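Long-range contacts in oxalate biosynthetic component 1 (Burkholderia thailandensis, PDB 5IKY), which makes oxalate in quorum sensing-dependent oxalogenesis, as a bifunctional enzyme that pairs a serine hydrolase activity with a lyase activity: residues V55-Y66 with D154-V165; V778-T786 with L929-G937. All coordinates share one frame; numbering follows the deposited sequence.

Contact 1: residues V55-Y66 with D154-V165; sequences VPAGGIVREYGY and DRIHTYLSPDFV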
loop_
_atom_site.group_PDB
_atom_site.type_symbol
_atom_site.label_atom_id
_atom_site.label_comp_id
_atom_site.label_asym_id
_atom_site.label_seq_id
_atom_site.Cartn_x
_atom_site.Cartn_y
_atom_site.Cartn_z
ATOM N N VAL A 55 38.279 -23.408 13.132
ATOM C CA VAL A 55 37.509 -24.426 13.827
ATOM C C VAL A 55 38.132 -25.807 13.600
ATOM O O VAL A 55 38.572 -26.122 12.493
ATOM C CB VAL A 55 36.022 -24.389 13.365
ATOM C CG1 VAL A 55 35.875 -24.835 11.911
ATOM C CG2 VAL A 55 35.140 -25.209 14.281
ATOM N N PRO A 56 38.212 -26.625 14.664
ATOM C CA PRO A 56 38.792 -27.969 14.535
ATOM C C PRO A 56 37.897 -28.936 13.762
ATOM O O PRO A 56 36.776 -28.590 13.392
ATOM C CB PRO A 56 38.945 -28.426 15.990
ATOM C CG PRO A 56 37.938 -27.624 16.746
ATOM C CD PRO A 56 37.907 -26.290 16.066
ATOM N N ALA A 57 38.401 -30.141 13.527
ATOM C CA ALA A 57 37.622 -31.181 12.867
ATOM C C ALA A 57 36.445 -31.603 13.741
ATOM O O ALA A 57 36.426 -31.332 14.943
ATOM C CB ALA A 57 38.499 -32.378 12.545
ATOM N N GLY A 58 35.461 -32.261 13.134
ATOM C CA GLY A 58 34.312 -32.746 13.876
ATOM C C GLY A 58 32.985 -32.133 13.469
ATOM O O GLY A 58 31.931 -32.571 13.930
ATOM N N GLY A 59 33.033 -31.120 12.608
ATOM C CA GLY A 59 31.826 -30.480 12.115
ATOM C C GLY A 59 31.225 -31.203 10.922
ATOM O O GLY A 59 31.909 -31.974 10.250
ATOM N N ILE A 60 29.945 -30.954 10.657
ATOM C CA ILE A 60 29.265 -31.588 9.530
ATOM C C ILE A 60 28.874 -30.567 8.467
ATOM O O ILE A 60 28.662 -29.394 8.773
ATOM C CB ILE A 60 28.004 -32.349 9.981
ATOM C CG1 ILE A 60 26.994 -31.388 10.603
ATOM C CG2 ILE A 60 28.367 -33.451 10.962
ATOM C CD1 ILE A 60 25.741 -32.066 11.094
ATOM N N VAL A 61 28.780 -31.014 7.218
ATOM C CA VAL A 61 28.451 -30.117 6.115
ATOM C C VAL A 61 27.482 -30.756 5.117
ATOM O O VAL A 61 27.485 -31.972 4.912
ATOM C CB VAL A 61 29.727 -29.658 5.365
ATOM C CG1 VAL A 61 30.276 -30.771 4.488
ATOM C CG2 VAL A 61 29.452 -28.413 4.536
ATOM N N ARG A 62 26.634 -29.922 4.524
ATOM C CA ARG A 62 25.774 -30.331 3.422
ATOM C C ARG A 62 26.068 -29.436 2.227
ATOM O O ARG A 62 25.562 -28.316 2.142
ATOM C CB ARG A 62 24.296 -30.242 3.812
ATOM C CG ARG A 62 23.328 -30.611 2.695
ATOM C CD ARG A 62 23.337 -32.104 2.400
ATOM N NE ARG A 62 22.345 -32.465 1.388
ATOM C CZ ARG A 62 22.628 -32.686 0.108
ATOM N NH1 ARG A 62 23.879 -32.598 -0.321
ATOM N NH2 ARG A 62 21.659 -33.005 -0.741
ATOM N N GLU A 63 26.903 -29.923 1.315
ATOM C CA GLU A 63 27.346 -29.112 0.189
ATOM C C GLU A 63 27.012 -29.746 -1.155
ATOM O O GLU A 63 26.990 -30.968 -1.288
ATOM C CB GLU A 63 28.852 -28.858 0.276
ATOM C CG GLU A 63 29.701 -30.119 0.252
ATOM C CD GLU A 63 31.177 -29.819 0.078
ATOM O OE1 GLU A 63 31.505 -28.753 -0.486
ATOM O OE2 GLU A 63 32.010 -30.649 0.502
ATOM N N TYR A 64 26.757 -28.895 -2.145
ATOM C CA TYR A 64 26.529 -29.332 -3.517
ATOM C C TYR A 64 26.577 -28.145 -4.474
ATOM O O TYR A 64 25.856 -27.162 -4.292
ATOM C CB TYR A 64 25.184 -30.055 -3.647
ATOM C CG TYR A 64 24.910 -30.598 -5.034
ATOM C CD1 TYR A 64 25.439 -31.815 -5.439
ATOM C CD2 TYR A 64 24.119 -29.895 -5.936
ATOM C CE1 TYR A 64 25.192 -32.320 -6.706
ATOM C CE2 TYR A 64 23.867 -30.391 -7.202
ATOM C CZ TYR A 64 24.406 -31.601 -7.581
ATOM O OH TYR A 64 24.157 -32.097 -8.839
ATOM N N GLY A 65 27.437 -28.237 -5.483
ATOM C CA GLY A 65 27.479 -27.259 -6.556
ATOM C C GLY A 65 28.546 -26.185 -6.440
ATOM O O GLY A 65 28.563 -25.247 -7.232
ATOM N N TYR A 66 29.449 -26.321 -5.474
ATOM C CA TYR A 66 30.424 -25.263 -5.208
ATOM C C TYR A 66 31.865 -25.638 -5.545
ATOM O O TYR A 66 32.795 -24.916 -5.182
ATOM C CB TYR A 66 30.340 -24.836 -3.740
ATOM C CG TYR A 66 29.168 -23.935 -3.450
ATOM C CD1 TYR A 66 29.258 -22.564 -3.654
ATOM C CD2 TYR A 66 27.968 -24.450 -2.984
ATOM C CE1 TYR A 66 28.189 -21.732 -3.396
ATOM C CE2 TYR A 66 26.892 -23.625 -2.720
ATOM C CZ TYR A 66 27.008 -22.266 -2.930
ATOM O OH TYR A 66 25.940 -21.437 -2.671
ATOM N N ASP A 154 19.277 -24.214 -5.742
ATOM C CA ASP A 154 19.840 -25.334 -6.500
ATOM C C ASP A 154 21.297 -25.605 -6.134
ATOM O O ASP A 154 21.917 -26.532 -6.654
ATOM C CB ASP A 154 19.716 -25.090 -8.009
ATOM C CG ASP A 154 20.270 -23.744 -8.440
ATOM O OD1 ASP A 154 20.926 -23.065 -7.623
ATOM O OD2 ASP A 154 20.061 -23.374 -9.615
ATOM N N ARG A 155 21.837 -24.774 -5.252
ATOM C CA ARG A 155 23.137 -25.016 -4.643
ATOM C C ARG A 155 22.944 -25.072 -3.138
ATOM O O ARG A 155 21.940 -24.581 -2.623
ATOM C CB ARG A 155 24.140 -23.917 -4.997
ATOM C CG ARG A 155 24.560 -23.847 -6.451
ATOM C CD ARG A 155 25.446 -22.627 -6.665
ATOM N NE ARG A 155 25.967 -22.538 -8.025
ATOM C CZ ARG A 155 27.230 -22.250 -8.319
ATOM N NH1 ARG A 155 27.622 -22.184 -9.585
ATOM N NH2 ARG A 155 28.102 -22.026 -7.346
ATOM N N ILE A 156 23.898 -25.663 -2.431
ATOM C CA ILE A 156 23.865 -25.632 -0.978
ATOM C C ILE A 156 25.272 -25.764 -0.408
ATOM O O ILE A 156 26.135 -26.417 -0.989
ATOM C CB ILE A 156 22.945 -26.737 -0.397
ATOM C CG1 ILE A 156 22.629 -26.450 1.076
ATOM C CG2 ILE A 156 23.556 -28.118 -0.584
ATOM C CD1 ILE A 156 21.540 -27.319 1.654
ATOM N N HIS A 157 25.494 -25.104 0.721
ATOM C CA HIS A 157 26.772 -25.144 1.410
ATOM C C HIS A 157 26.554 -24.774 2.871
ATOM O O HIS A 157 26.929 -23.691 3.314
ATOM C CB HIS A 157 27.776 -24.200 0.750
ATOM C CG HIS A 157 29.203 -24.602 0.953
ATOM N ND1 HIS A 157 29.882 -24.368 2.129
ATOM C CD2 HIS A 157 30.074 -25.238 0.135
ATOM C CE1 HIS A 157 31.115 -24.831 2.021
ATOM N NE2 HIS A 157 31.257 -25.364 0.822
ATOM N N THR A 158 25.931 -25.686 3.610
ATOM C CA THR A 158 25.576 -25.444 5.003
ATOM C C THR A 158 26.456 -26.258 5.943
ATOM O O THR A 158 26.579 -27.473 5.801
ATOM C CB THR A 158 24.097 -25.777 5.266
ATOM O OG1 THR A 158 23.269 -24.825 4.586
ATOM C CG2 THR A 158 23.796 -25.725 6.748
ATOM N N TYR A 159 27.063 -25.575 6.909
ATOM C CA TYR A 159 27.997 -26.207 7.832
ATOM C C TYR A 159 27.580 -25.991 9.283
ATOM O O TYR A 159 27.010 -24.959 9.630
ATOM C CB TYR A 159 29.410 -25.664 7.595
ATOM C CG TYR A 159 30.434 -26.077 8.631
ATOM C CD1 TYR A 159 30.687 -25.282 9.741
ATOM C CD2 TYR A 159 31.156 -27.254 8.493
ATOM C CE1 TYR A 159 31.619 -25.647 10.686
ATOM C CE2 TYR A 159 32.094 -27.630 9.435
ATOM C CZ TYR A 159 32.319 -26.821 10.530
ATOM O OH TYR A 159 33.251 -27.186 11.471
ATOM N N LEU A 160 27.869 -26.978 10.125
ATOM C CA LEU A 160 27.651 -26.852 11.560
ATOM C C LEU A 160 28.935 -27.194 12.307
ATOM O O LEU A 160 29.588 -28.192 12.007
ATOM C CB LEU A 160 26.507 -27.756 12.024
ATOM C CG LEU A 160 25.103 -27.349 11.573
ATOM C CD1 LEU A 160 24.068 -28.361 12.035
ATOM C CD2 LEU A 160 24.764 -25.967 12.089
ATOM N N SER A 161 29.287 -26.357 13.277
ATOM C CA SER A 161 30.518 -26.528 14.043
ATOM C C SER A 161 30.533 -27.830 14.842
ATOM O O SER A 161 29.476 -28.389 15.140
ATOM C CB SER A 161 30.713 -25.341 14.985
ATOM O OG SER A 161 29.681 -25.294 15.954
ATOM N N PRO A 162 31.737 -28.328 15.171
ATOM C CA PRO A 162 31.908 -29.492 16.047
ATOM C C PRO A 162 31.076 -29.359 17.314
ATOM O O PRO A 162 30.500 -30.338 17.786
ATOM C CB PRO A 162 33.401 -29.471 16.385
ATOM C CG PRO A 162 34.048 -28.555 15.384
ATOM C CD PRO A 162 32.993 -27.963 14.500
ATOM N N ASP A 163 31.016 -28.140 17.842
ATOM C CA ASP A 163 30.241 -27.841 19.037
ATOM C C ASP A 163 28.776 -28.229 18.850
ATOM O O ASP A 163 28.155 -28.796 19.750
ATOM C CB ASP A 163 30.362 -26.357 19.385
ATOM C CG ASP A 163 30.129 -26.082 20.854
ATOM O OD1 ASP A 163 31.105 -26.142 21.631
ATOM O OD2 ASP A 163 28.972 -25.798 21.230
ATOM N N PHE A 164 28.232 -27.925 17.674
ATOM C CA PHE A 164 26.872 -28.330 17.333
ATOM C C PHE A 164 26.740 -29.848 17.288
ATOM O O PHE A 164 25.786 -30.414 17.822
ATOM C CB PHE A 164 26.451 -27.738 15.984
ATOM C CG PHE A 164 25.808 -26.384 16.085
ATOM C CD1 PHE A 164 24.488 -26.261 16.482
ATOM C CD2 PHE A 164 26.517 -25.239 15.765
ATOM C CE1 PHE A 164 23.888 -25.020 16.573
ATOM C CE2 PHE A 164 25.923 -23.994 15.852
ATOM C CZ PHE A 164 24.606 -23.886 16.258
ATOM N N VAL A 165 27.707 -30.497 16.647
ATOM C CA VAL A 165 27.667 -31.938 16.433
ATOM C C VAL A 165 27.724 -32.715 17.747
ATOM O O VAL A 165 26.978 -33.677 17.938
ATOM C CB VAL A 165 28.823 -32.392 15.522
ATOM C CG1 VAL A 165 28.719 -33.880 15.235
ATOM C CG2 VAL A 165 28.814 -31.592 14.225
#
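The Tyr66 ring is sandwiched between Arg155 and His157 at one end of an antiparallel strand pair, 60-64 with 156-160. His157 turns its edge to one face of Tyr66 in a T-shaped pair, with centroids 5.2 Å apart and planes at 82°. Arg155 CD lies over the opposite face, toward the rim and 4.1 Å from Tyr66 CZ. At the ring edge, Ile156 O is 3.3 Å from Tyr66 CD2. The Arg155 guanidinium stands almost perpendicular to the ring, and its NH2 is hydrogen-bonded to Asn243; its cation-pi attraction to Tyr66 is weak at most. With CG swung away from the backbone N (chi1 -154°), the imidazole of His157 lies alongside Glu63. Their planes are nearly perpendicular, and Glu63 OE1 stays 3.6 Å from His157 NE2; the carboxylate makes its salt bridge with Arg102.

Six backbone hydrogen bonds join the strands, through the pairs Ile60-Leu160, Arg62-Thr158 and Tyr64-Ile156. Strand 60-64 is the middle of a three-stranded sheet, with 185-186 on its other side. On the face bearing Ile60 and Leu160, Ile60 also meets helix 176-181.

Past Leu160 the chain turns into helix 162-172, with Ser161 at the N-cap. Here Gly59 CA comes 3.2 Å from Leu160 O, and Val55 CG2 touches Pro162 CD at 3.5 Å.

Contact 2: residues V778-T786 with L929-G937; sequences VDWVVLPST and LKCFAHSSG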
loop_
_atom_site.group_PDB
_atom_site.type_symbol
_atom_site.label_atom_id
_atom_site.label_comp_id
_atom_site.label_asym_id
_atom_site.label_seq_id
_atom_site.Cartn_x
_atom_site.Cartn_y
_atom_site.Cartn_z
ATOM N N VAL A 778 -40.258 -8.055 -18.414
ATOM C CA VAL A 778 -38.807 -8.118 -18.277
ATOM C C VAL A 778 -38.363 -8.566 -16.882
ATOM O O VAL A 778 -38.937 -8.155 -15.873
ATOM C CB VAL A 778 -38.184 -6.743 -18.614
ATOM C CG1 VAL A 778 -36.793 -6.617 -18.043
ATOM C CG2 VAL A 778 -38.166 -6.529 -20.120
ATOM N N ASP A 779 -37.342 -9.420 -16.841
ATOM C CA ASP A 779 -36.801 -9.936 -15.587
ATOM C C ASP A 779 -35.972 -8.897 -14.826
ATOM O O ASP A 779 -36.132 -8.732 -13.617
ATOM C CB ASP A 779 -35.945 -11.178 -15.855
ATOM C CG ASP A 779 -36.659 -12.207 -16.710
ATOM O OD1 ASP A 779 -37.360 -13.072 -16.142
ATOM O OD2 ASP A 779 -36.518 -12.154 -17.950
ATOM N N TRP A 780 -35.085 -8.204 -15.535
ATOM C CA TRP A 780 -34.182 -7.247 -14.897
ATOM C C TRP A 780 -34.197 -5.870 -15.551
ATOM O O TRP A 780 -34.118 -5.746 -16.772
ATOM C CB TRP A 780 -32.748 -7.781 -14.906
ATOM C CG TRP A 780 -32.525 -8.956 -14.012
ATOM C CD1 TRP A 780 -32.774 -10.266 -14.301
ATOM C CD2 TRP A 780 -31.995 -8.932 -12.681
ATOM N NE1 TRP A 780 -32.436 -11.058 -13.231
ATOM C CE2 TRP A 780 -31.955 -10.264 -12.224
ATOM C CE3 TRP A 780 -31.552 -7.913 -11.832
ATOM C CZ2 TRP A 780 -31.490 -10.604 -10.955
ATOM C CZ3 TRP A 780 -31.090 -8.252 -10.572
ATOM C CH2 TRP A 780 -31.063 -9.587 -10.147
ATOM N N VAL A 781 -34.279 -4.834 -14.723
ATOM C CA VAL A 781 -34.139 -3.462 -15.194
ATOM C C VAL A 781 -32.711 -2.978 -14.959
ATOM O O VAL A 781 -32.170 -3.131 -13.867
ATOM C CB VAL A 781 -35.131 -2.515 -14.489
ATOM C CG1 VAL A 781 -34.865 -1.069 -14.881
ATOM C CG2 VAL A 781 -36.563 -2.908 -14.820
ATOM N N VAL A 782 -32.097 -2.406 -15.989
ATOM C CA VAL A 782 -30.744 -1.880 -15.853
ATOM C C VAL A 782 -30.759 -0.355 -15.815
ATOM O O VAL A 782 -31.107 0.300 -16.798
ATOM C CB VAL A 782 -29.831 -2.355 -16.998
ATOM C CG1 VAL A 782 -28.443 -1.743 -16.855
ATOM C CG2 VAL A 782 -29.751 -3.872 -17.015
ATOM N N LEU A 783 -30.387 0.200 -14.666
ATOM C CA LEU A 783 -30.333 1.646 -14.485
ATOM C C LEU A 783 -29.147 2.240 -15.241
ATOM O O LEU A 783 -28.151 1.556 -15.471
ATOM C CB LEU A 783 -30.246 1.990 -12.997
ATOM C CG LEU A 783 -31.454 1.584 -12.152
ATOM C CD1 LEU A 783 -31.197 1.871 -10.683
ATOM C CD2 LEU A 783 -32.704 2.303 -12.628
ATOM N N PRO A 784 -29.253 3.517 -15.638
ATOM C CA PRO A 784 -28.159 4.150 -16.381
ATOM C C PRO A 784 -26.978 4.529 -15.492
ATOM O O PRO A 784 -27.160 4.836 -14.313
ATOM C CB PRO A 784 -28.816 5.403 -16.963
ATOM C CG PRO A 784 -29.888 5.738 -15.989
ATOM C CD PRO A 784 -30.411 4.418 -15.491
ATOM N N SER A 785 -25.778 4.495 -16.060
ATOM C CA SER A 785 -24.598 5.000 -15.374
ATOM C C SER A 785 -24.347 6.438 -15.812
ATOM O O SER A 785 -25.221 7.074 -16.400
ATOM C CB SER A 785 -23.376 4.124 -15.659
ATOM O OG SER A 785 -23.122 4.037 -17.050
ATOM N N THR A 786 -23.154 6.945 -15.530
ATOM C CA THR A 786 -22.823 8.333 -15.840
ATOM C C THR A 786 -22.677 8.640 -17.343
ATOM O O THR A 786 -23.231 9.632 -17.817
ATOM C CB THR A 786 -21.528 8.760 -15.115
ATOM O OG1 THR A 786 -21.697 8.596 -13.703
ATOM C CG2 THR A 786 -21.201 10.215 -15.413
ATOM N N LEU A 929 -39.353 -5.960 -8.311
ATOM C CA LEU A 929 -38.556 -5.197 -9.262
ATOM C C LEU A 929 -37.065 -5.389 -9.003
ATOM O O LEU A 929 -36.525 -4.882 -8.019
ATOM C CB LEU A 929 -38.918 -3.713 -9.194
ATOM C CG LEU A 929 -38.185 -2.809 -10.186
ATOM C CD1 LEU A 929 -38.455 -3.257 -11.615
ATOM C CD2 LEU A 929 -38.583 -1.357 -9.989
ATOM N N LYS A 930 -36.404 -6.127 -9.889
ATOM C CA LYS A 930 -34.978 -6.394 -9.750
ATOM C C LYS A 930 -34.165 -5.479 -10.657
ATOM O O LYS A 930 -34.292 -5.528 -11.881
ATOM C CB LYS A 930 -34.680 -7.861 -10.062
ATOM C CG LYS A 930 -35.317 -8.836 -9.084
ATOM C CD LYS A 930 -35.277 -10.261 -9.611
ATOM C CE LYS A 930 -36.131 -10.408 -10.860
ATOM N NZ LYS A 930 -36.185 -11.817 -11.341
ATOM N N CYS A 931 -33.328 -4.643 -10.046
ATOM C CA CYS A 931 -32.559 -3.653 -10.790
ATOM C C CYS A 931 -31.052 -3.852 -10.662
ATOM O O CYS A 931 -30.547 -4.194 -9.593
ATOM C CB CYS A 931 -32.921 -2.239 -10.325
ATOM S SG CYS A 931 -34.679 -1.837 -10.416
ATOM N N PHE A 932 -30.345 -3.638 -11.766
ATOM C CA PHE A 932 -28.888 -3.621 -11.760
ATOM C C PHE A 932 -28.396 -2.180 -11.736
ATOM O O PHE A 932 -28.973 -1.308 -12.388
ATOM C CB PHE A 932 -28.327 -4.354 -12.980
ATOM C CG PHE A 932 -28.271 -5.846 -12.819
ATOM C CD1 PHE A 932 -27.804 -6.412 -11.643
ATOM C CD2 PHE A 932 -28.696 -6.682 -13.839
ATOM C CE1 PHE A 932 -27.752 -7.786 -11.493
ATOM C CE2 PHE A 932 -28.647 -8.056 -13.694
ATOM C CZ PHE A 932 -28.176 -8.609 -12.520
ATOM N N ALA A 933 -27.333 -1.934 -10.980
ATOM C CA ALA A 933 -26.769 -0.594 -10.878
ATOM C C ALA A 933 -25.257 -0.617 -11.048
ATOM O O ALA A 933 -24.583 -1.539 -10.587
ATOM C CB ALA A 933 -27.142 0.041 -9.544
ATOM N N HIS A 934 -24.735 0.402 -11.720
ATOM C CA HIS A 934 -23.296 0.574 -11.863
ATOM C C HIS A 934 -22.924 2.049 -11.786
ATOM O O HIS A 934 -23.669 2.907 -12.266
ATOM C CB HIS A 934 -22.801 -0.024 -13.181
ATOM C CG HIS A 934 -21.377 0.313 -13.496
ATOM N ND1 HIS A 934 -20.319 -0.136 -12.734
ATOM C CD2 HIS A 934 -20.836 1.065 -14.484
ATOM C CE1 HIS A 934 -19.188 0.320 -13.242
ATOM N NE2 HIS A 934 -19.474 1.051 -14.304
ATOM N N SER A 935 -21.772 2.329 -11.180
ATOM C CA SER A 935 -21.258 3.691 -11.052
ATOM C C SER A 935 -22.256 4.604 -10.338
ATOM O O SER A 935 -22.546 4.417 -9.157
ATOM C CB SER A 935 -20.905 4.261 -12.430
ATOM O OG SER A 935 -20.305 5.539 -12.319
ATOM N N SER A 936 -22.783 5.584 -11.065
ATOM C CA SER A 936 -23.730 6.537 -10.496
ATOM C C SER A 936 -25.143 5.967 -10.443
ATOM O O SER A 936 -26.082 6.657 -10.047
ATOM C CB SER A 936 -23.725 7.839 -11.301
ATOM O OG SER A 936 -23.949 7.584 -12.678
ATOM N N GLY A 937 -25.285 4.707 -10.844
ATOM C CA GLY A 937 -26.578 4.048 -10.869
ATOM C C GLY A 937 -27.237 3.977 -9.505
ATOM O O GLY A 937 -28.453 4.128 -9.385
#
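This contact pairs two parallel strands in the central sheet of the alpha/beta-hydrolase domain and includes what is probably the nucleophile elbow. Strand 929-935 ends in a type II' turn from His934 to Gly937, closed by Gly937 N to His934 O at 2.8 Å, and helix 937-955 follows. Ser935 sits at the tip in the strained backbone conformation of an elbow (phi 57°, psi -114°). Its OG is hydrogen-bonded to His1069 NE2, consistent with a nucleophile and its catalytic histidine.

Three backbone bonds zip the strands together. Val781 N reaches Lys930 O at 2.9 Å, Phe932 N reaches Val781 O at 2.8 Å, and Leu783 N reaches Phe932 O at 3.1 Å.

On the sheet face bearing Trp780, Val782, Lys930 and Phe932, the tryptophan ring is clasped from both sides. Phe932 lies over one face as an offset stack, with its centroid 4.1 Å from that of the six-membered ring and the planes only 5° apart. Lys930 CB covers the opposite face in a CH-pi contact, 3.7 Å from the same centroid. The lysine chain then bends at chi3, bringing its CE to 3.2 Å from Asp779 O. The other sheet face carries Val781 and Cys931, and Val781 CG2 also touches Leu929 CD1.

Beyond the strands, Thr786 OG1 and Ser936 OG share a hydrogen bond of 2.7 Å, tying the loop after strand 780-782 to the elbow. Ser785 CB packs against His934 O nearby.

Strand 832-836 flanks 780-782, and 969-976 flanks 929-935. Helices 792-813 and 1080-1090 pack on the Trp780 face, and Phe805 of the first stacks on Phe932.

Overall arrangement
The two contacts lie on opposite sides of the chain's centre, contact 1 in the N-terminal domain and contact 2 in the C-terminal alpha/beta-hydrolase domain. Their centres are about 68 Å apart and their nearest atoms about 46 Å, and they belong to different sheets. Contact 1 is partly buried. It joins antiparallel strands in a small sheet, and its charged side chains Arg62, Glu63 and Arg155 find their polar partners outside the two strands. Contact 2 is buried and joins parallel strands inside a large mixed sheet. Both use aromatic rings, but contact 1 has an edge-to-face pair and contact 2 a nearly parallel stack. Contact 2 also includes a probable catalytic turn, whereas contact 1 is structural packing.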